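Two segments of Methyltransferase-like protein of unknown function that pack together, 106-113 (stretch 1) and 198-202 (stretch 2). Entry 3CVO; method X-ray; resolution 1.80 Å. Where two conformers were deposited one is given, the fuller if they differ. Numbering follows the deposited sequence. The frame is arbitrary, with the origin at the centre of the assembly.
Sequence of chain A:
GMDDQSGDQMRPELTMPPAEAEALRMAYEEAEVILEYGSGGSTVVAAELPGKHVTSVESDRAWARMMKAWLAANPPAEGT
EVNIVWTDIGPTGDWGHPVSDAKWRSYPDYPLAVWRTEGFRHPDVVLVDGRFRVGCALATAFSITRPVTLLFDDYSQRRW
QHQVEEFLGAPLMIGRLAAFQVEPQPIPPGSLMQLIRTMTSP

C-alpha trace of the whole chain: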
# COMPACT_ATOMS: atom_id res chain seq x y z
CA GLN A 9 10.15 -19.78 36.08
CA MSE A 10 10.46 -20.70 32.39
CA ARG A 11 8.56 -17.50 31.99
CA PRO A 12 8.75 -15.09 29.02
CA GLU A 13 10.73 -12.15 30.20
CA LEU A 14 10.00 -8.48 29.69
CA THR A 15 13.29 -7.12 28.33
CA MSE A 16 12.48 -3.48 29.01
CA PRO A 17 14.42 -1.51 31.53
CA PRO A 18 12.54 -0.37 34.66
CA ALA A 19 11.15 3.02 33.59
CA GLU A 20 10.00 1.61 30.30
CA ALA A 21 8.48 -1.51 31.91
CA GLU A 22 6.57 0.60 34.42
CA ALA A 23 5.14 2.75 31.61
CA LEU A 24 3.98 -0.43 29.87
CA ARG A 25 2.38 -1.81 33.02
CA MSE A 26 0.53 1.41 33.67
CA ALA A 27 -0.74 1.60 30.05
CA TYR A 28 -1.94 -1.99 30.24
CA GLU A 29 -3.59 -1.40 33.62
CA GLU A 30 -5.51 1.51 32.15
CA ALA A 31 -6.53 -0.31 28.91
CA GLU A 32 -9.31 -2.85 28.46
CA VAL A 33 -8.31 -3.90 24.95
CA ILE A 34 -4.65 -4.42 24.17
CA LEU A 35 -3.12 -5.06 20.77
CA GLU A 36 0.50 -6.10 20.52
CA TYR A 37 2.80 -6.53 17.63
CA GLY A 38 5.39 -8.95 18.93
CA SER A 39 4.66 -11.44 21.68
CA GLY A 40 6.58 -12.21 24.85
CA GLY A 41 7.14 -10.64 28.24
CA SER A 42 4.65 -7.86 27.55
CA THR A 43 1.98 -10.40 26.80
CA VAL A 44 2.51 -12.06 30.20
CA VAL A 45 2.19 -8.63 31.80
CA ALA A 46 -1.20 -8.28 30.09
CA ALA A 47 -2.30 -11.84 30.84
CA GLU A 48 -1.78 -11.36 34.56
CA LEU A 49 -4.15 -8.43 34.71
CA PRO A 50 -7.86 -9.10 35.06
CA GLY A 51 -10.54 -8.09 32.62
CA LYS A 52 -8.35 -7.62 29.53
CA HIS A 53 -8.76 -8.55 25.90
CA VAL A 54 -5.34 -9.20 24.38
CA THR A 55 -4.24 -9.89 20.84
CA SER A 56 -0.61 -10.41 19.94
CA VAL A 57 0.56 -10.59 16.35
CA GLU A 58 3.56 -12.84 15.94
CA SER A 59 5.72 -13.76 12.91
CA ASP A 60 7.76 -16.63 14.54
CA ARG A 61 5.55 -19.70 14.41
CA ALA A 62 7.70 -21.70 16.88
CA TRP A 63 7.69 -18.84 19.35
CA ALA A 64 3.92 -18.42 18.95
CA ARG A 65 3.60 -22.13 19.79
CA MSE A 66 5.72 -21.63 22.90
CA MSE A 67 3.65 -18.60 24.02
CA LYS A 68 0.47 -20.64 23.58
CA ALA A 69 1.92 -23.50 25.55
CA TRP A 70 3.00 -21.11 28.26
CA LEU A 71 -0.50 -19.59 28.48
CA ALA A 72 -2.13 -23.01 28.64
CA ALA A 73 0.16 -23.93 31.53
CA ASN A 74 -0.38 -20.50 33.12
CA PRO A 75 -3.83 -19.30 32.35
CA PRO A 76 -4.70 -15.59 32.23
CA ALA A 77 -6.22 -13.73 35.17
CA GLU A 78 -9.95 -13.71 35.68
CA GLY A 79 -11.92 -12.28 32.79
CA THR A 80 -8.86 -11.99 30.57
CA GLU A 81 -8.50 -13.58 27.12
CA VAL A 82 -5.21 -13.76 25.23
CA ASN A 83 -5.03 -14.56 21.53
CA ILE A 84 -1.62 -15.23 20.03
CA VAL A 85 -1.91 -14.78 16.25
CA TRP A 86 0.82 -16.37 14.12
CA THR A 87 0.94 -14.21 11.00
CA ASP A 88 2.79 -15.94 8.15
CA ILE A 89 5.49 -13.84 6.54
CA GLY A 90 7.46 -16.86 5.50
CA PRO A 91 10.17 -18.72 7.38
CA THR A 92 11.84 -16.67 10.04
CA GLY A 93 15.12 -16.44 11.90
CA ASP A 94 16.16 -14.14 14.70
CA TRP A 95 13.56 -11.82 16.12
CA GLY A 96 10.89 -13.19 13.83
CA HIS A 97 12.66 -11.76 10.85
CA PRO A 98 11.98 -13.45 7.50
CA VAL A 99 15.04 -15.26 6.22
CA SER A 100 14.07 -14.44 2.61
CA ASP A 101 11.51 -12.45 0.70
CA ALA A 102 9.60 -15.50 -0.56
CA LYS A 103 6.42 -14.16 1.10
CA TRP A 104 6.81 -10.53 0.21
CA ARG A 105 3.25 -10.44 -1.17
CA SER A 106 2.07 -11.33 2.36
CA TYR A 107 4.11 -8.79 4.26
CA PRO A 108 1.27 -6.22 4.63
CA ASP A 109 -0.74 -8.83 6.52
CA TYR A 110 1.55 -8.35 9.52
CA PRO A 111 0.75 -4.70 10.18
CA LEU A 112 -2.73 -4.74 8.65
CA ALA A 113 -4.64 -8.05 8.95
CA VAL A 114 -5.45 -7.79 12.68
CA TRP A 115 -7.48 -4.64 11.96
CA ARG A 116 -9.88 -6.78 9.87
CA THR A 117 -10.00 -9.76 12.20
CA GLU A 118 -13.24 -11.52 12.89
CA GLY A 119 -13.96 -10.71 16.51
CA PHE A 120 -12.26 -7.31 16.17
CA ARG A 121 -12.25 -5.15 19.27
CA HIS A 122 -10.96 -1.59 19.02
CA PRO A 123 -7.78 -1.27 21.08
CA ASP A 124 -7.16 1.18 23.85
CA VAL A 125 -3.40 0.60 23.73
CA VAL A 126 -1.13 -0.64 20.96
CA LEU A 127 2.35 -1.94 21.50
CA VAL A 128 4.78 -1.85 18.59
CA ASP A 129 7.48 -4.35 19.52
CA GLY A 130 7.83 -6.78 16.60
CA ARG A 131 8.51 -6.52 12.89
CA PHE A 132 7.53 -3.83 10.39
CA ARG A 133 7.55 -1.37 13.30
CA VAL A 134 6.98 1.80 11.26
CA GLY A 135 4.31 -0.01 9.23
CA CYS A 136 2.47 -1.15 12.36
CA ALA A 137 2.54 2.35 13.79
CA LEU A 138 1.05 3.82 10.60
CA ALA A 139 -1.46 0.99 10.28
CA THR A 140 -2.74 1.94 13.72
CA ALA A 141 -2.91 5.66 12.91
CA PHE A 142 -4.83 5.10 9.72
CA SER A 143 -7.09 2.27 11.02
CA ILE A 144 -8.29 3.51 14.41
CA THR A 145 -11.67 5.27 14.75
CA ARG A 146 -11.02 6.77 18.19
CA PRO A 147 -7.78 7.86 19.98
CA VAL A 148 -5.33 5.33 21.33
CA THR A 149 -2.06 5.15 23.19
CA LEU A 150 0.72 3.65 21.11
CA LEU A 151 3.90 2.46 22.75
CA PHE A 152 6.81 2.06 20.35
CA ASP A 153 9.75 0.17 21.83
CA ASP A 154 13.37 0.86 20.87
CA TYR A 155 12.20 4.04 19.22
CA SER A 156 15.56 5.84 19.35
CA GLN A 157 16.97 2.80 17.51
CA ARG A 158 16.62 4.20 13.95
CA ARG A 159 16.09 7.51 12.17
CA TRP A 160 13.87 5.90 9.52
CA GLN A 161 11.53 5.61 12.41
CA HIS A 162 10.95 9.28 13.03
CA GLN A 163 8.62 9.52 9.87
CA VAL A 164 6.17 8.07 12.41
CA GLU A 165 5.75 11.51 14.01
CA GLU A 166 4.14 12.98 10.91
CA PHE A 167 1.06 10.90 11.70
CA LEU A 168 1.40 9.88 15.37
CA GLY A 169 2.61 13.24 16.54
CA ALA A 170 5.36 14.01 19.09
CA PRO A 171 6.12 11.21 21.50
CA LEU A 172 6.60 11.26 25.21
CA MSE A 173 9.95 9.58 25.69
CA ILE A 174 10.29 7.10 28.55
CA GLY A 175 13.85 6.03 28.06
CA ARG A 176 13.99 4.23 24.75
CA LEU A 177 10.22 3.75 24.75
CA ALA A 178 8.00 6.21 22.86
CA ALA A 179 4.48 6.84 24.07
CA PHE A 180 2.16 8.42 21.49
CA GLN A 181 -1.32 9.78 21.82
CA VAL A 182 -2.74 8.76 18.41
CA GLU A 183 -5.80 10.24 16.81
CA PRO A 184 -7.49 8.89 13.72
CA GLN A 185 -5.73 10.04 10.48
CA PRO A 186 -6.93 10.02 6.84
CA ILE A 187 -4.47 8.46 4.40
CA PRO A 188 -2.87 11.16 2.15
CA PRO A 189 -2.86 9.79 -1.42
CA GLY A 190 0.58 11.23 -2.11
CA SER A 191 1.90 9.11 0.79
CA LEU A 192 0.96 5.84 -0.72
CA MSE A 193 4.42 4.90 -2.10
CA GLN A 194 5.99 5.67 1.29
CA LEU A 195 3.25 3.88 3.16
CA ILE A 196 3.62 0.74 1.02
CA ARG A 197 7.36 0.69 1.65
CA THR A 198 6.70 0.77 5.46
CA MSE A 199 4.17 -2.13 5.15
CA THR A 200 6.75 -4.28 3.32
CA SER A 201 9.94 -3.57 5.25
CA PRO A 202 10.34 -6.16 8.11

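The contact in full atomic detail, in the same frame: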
# COMPACT_ATOMS: atom_id res chain seq x y z
N SER A 106 2.83 -11.19 1.10
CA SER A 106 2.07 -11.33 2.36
C SER A 106 2.53 -10.40 3.46
O SER A 106 1.91 -10.31 4.52
CB SER A 106 2.13 -12.76 2.88
OG SER A 106 1.53 -13.64 1.96
N TYR A 107 3.55 -9.61 3.20
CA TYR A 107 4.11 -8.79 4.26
C TYR A 107 3.10 -7.81 4.90
O TYR A 107 3.11 -7.62 6.13
CB TYR A 107 5.36 -8.01 3.82
CG TYR A 107 6.62 -8.84 3.68
CD1 TYR A 107 6.69 -10.13 4.14
CD2 TYR A 107 7.77 -8.27 3.13
CE1 TYR A 107 7.86 -10.84 4.02
CE2 TYR A 107 8.94 -8.98 3.01
CZ TYR A 107 8.99 -10.27 3.47
OH TYR A 107 10.19 -10.98 3.39
N PRO A 108 2.23 -7.17 4.08
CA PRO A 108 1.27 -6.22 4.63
C PRO A 108 0.30 -6.82 5.63
O PRO A 108 -0.26 -6.12 6.46
CB PRO A 108 0.57 -5.69 3.37
CG PRO A 108 1.58 -5.92 2.27
CD PRO A 108 2.12 -7.25 2.61
N ASP A 109 0.17 -8.13 5.59
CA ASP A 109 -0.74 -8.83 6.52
C ASP A 109 -0.30 -8.61 7.94
O ASP A 109 -1.12 -8.62 8.83
CB ASP A 109 -0.71 -10.34 6.32
CG ASP A 109 -1.33 -10.80 5.02
OD1 ASP A 109 -1.86 -10.00 4.24
OD2 ASP A 109 -1.24 -12.02 4.77
N TYR A 110 1.00 -8.46 8.15
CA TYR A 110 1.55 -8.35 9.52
C TYR A 110 1.04 -7.06 10.19
O TYR A 110 0.35 -7.13 11.22
CB TYR A 110 3.05 -8.49 9.55
CG TYR A 110 3.66 -8.49 10.90
CD1 TYR A 110 3.84 -7.28 11.59
CD2 TYR A 110 4.05 -9.65 11.51
CE1 TYR A 110 4.39 -7.27 12.84
CE2 TYR A 110 4.64 -9.63 12.73
CZ TYR A 110 4.81 -8.44 13.41
OH TYR A 110 5.41 -8.42 14.65
N PRO A 111 1.32 -5.89 9.58
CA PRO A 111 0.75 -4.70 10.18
C PRO A 111 -0.77 -4.61 10.10
O PRO A 111 -1.42 -4.07 11.01
CB PRO A 111 1.44 -3.54 9.40
CG PRO A 111 1.93 -4.10 8.18
CD PRO A 111 2.27 -5.57 8.48
N LEU A 112 -1.35 -5.10 8.98
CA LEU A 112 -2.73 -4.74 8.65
C LEU A 112 -3.84 -5.76 8.97
O LEU A 112 -4.97 -5.37 9.17
CB LEU A 112 -2.85 -4.37 7.16
CG LEU A 112 -2.21 -3.02 6.78
CD1 LEU A 112 -1.98 -2.88 5.24
CD2 LEU A 112 -3.06 -1.85 7.33
N ALA A 113 -3.56 -7.05 8.92
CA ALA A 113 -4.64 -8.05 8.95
C ALA A 113 -5.47 -8.00 10.23
O ALA A 113 -6.69 -8.23 10.22
CB ALA A 113 -4.07 -9.51 8.72
N THR A 198 6.67 1.03 3.99
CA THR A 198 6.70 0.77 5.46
C THR A 198 6.01 -0.56 5.79
O THR A 198 6.41 -1.26 6.71
CB THR A 198 6.08 1.86 6.34
OG1 THR A 198 4.66 1.90 6.14
CG2 THR A 198 6.70 3.25 6.06
N MSE A 199 5.01 -0.90 4.97
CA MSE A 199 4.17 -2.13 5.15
C MSE A 199 4.89 -3.38 4.68
O MSE A 199 4.46 -4.50 4.93
CB MSE A 199 2.83 -2.06 4.38
CG MSE A 199 1.84 -1.02 4.87
SE MSE A 199 1.49 -0.91 6.83
CE MSE A 199 1.16 0.99 7.01
N THR A 200 6.01 -3.17 4.01
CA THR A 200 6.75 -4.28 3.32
C THR A 200 8.22 -4.29 3.66
O THR A 200 9.01 -4.96 3.04
CB THR A 200 6.57 -4.21 1.78
OG1 THR A 200 7.10 -2.97 1.29
CG2 THR A 200 5.04 -4.34 1.36
N SER A 201 8.59 -3.57 4.73
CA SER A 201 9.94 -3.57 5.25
C SER A 201 9.99 -4.20 6.67
O SER A 201 9.63 -3.52 7.63
CB SER A 201 10.43 -2.11 5.34
OG SER A 201 10.58 -1.54 4.06
N PRO A 202 10.44 -5.46 6.80
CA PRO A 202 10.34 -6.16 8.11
C PRO A 202 11.19 -5.54 9.22
O PRO A 202 12.21 -4.94 8.87
CB PRO A 202 10.86 -7.59 7.80
CG PRO A 202 10.95 -7.71 6.36
CD PRO A 202 10.86 -6.34 5.71
OXT PRO A 202 10.93 -5.64 10.46

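What holds the two stretches together? Mainly apolar packing; no hydrogen bond crosses between them. M199, a selenomethionine, is at the centre, and its side chain meets three residues of stretch 1. Its SE lies 3.5 Å from CG of P111, its CG 4.3 Å from CD1 of L112, and its CB 4.4 Å from CB of P108. The CA-to-CB bond of L112 points sideways, yet the end of its side chain comes nearer and makes the contact. The CA-to-CB bond of Y107 points toward stretch 2, and CE2 of Y107 approaches CG of P202 obliquely, at 4.1 Å. The hydroxyl of Y107 is hydrogen-bonded elsewhere in the structure.

Which backbone oxygens come close? The O of T200 sits at the Y107 ring edge, near its plane, 3.5 Å from CD2 of Y107. The CA atoms of P108 and M199 are 5.0 Å apart. O of M199 lies 3.6 Å from N of P108, but a proline nitrogen carries no hydrogen to donate, so this remains a packing contact.

What hydrogen bonds does stretch 1 make within itself? In a type I turn from S106 to D109, which leads into a short helix, D109 N donates a hydrogen bond to S106 O at 3.0 Å. L112 N donates one to P108 O at 2.9 Å.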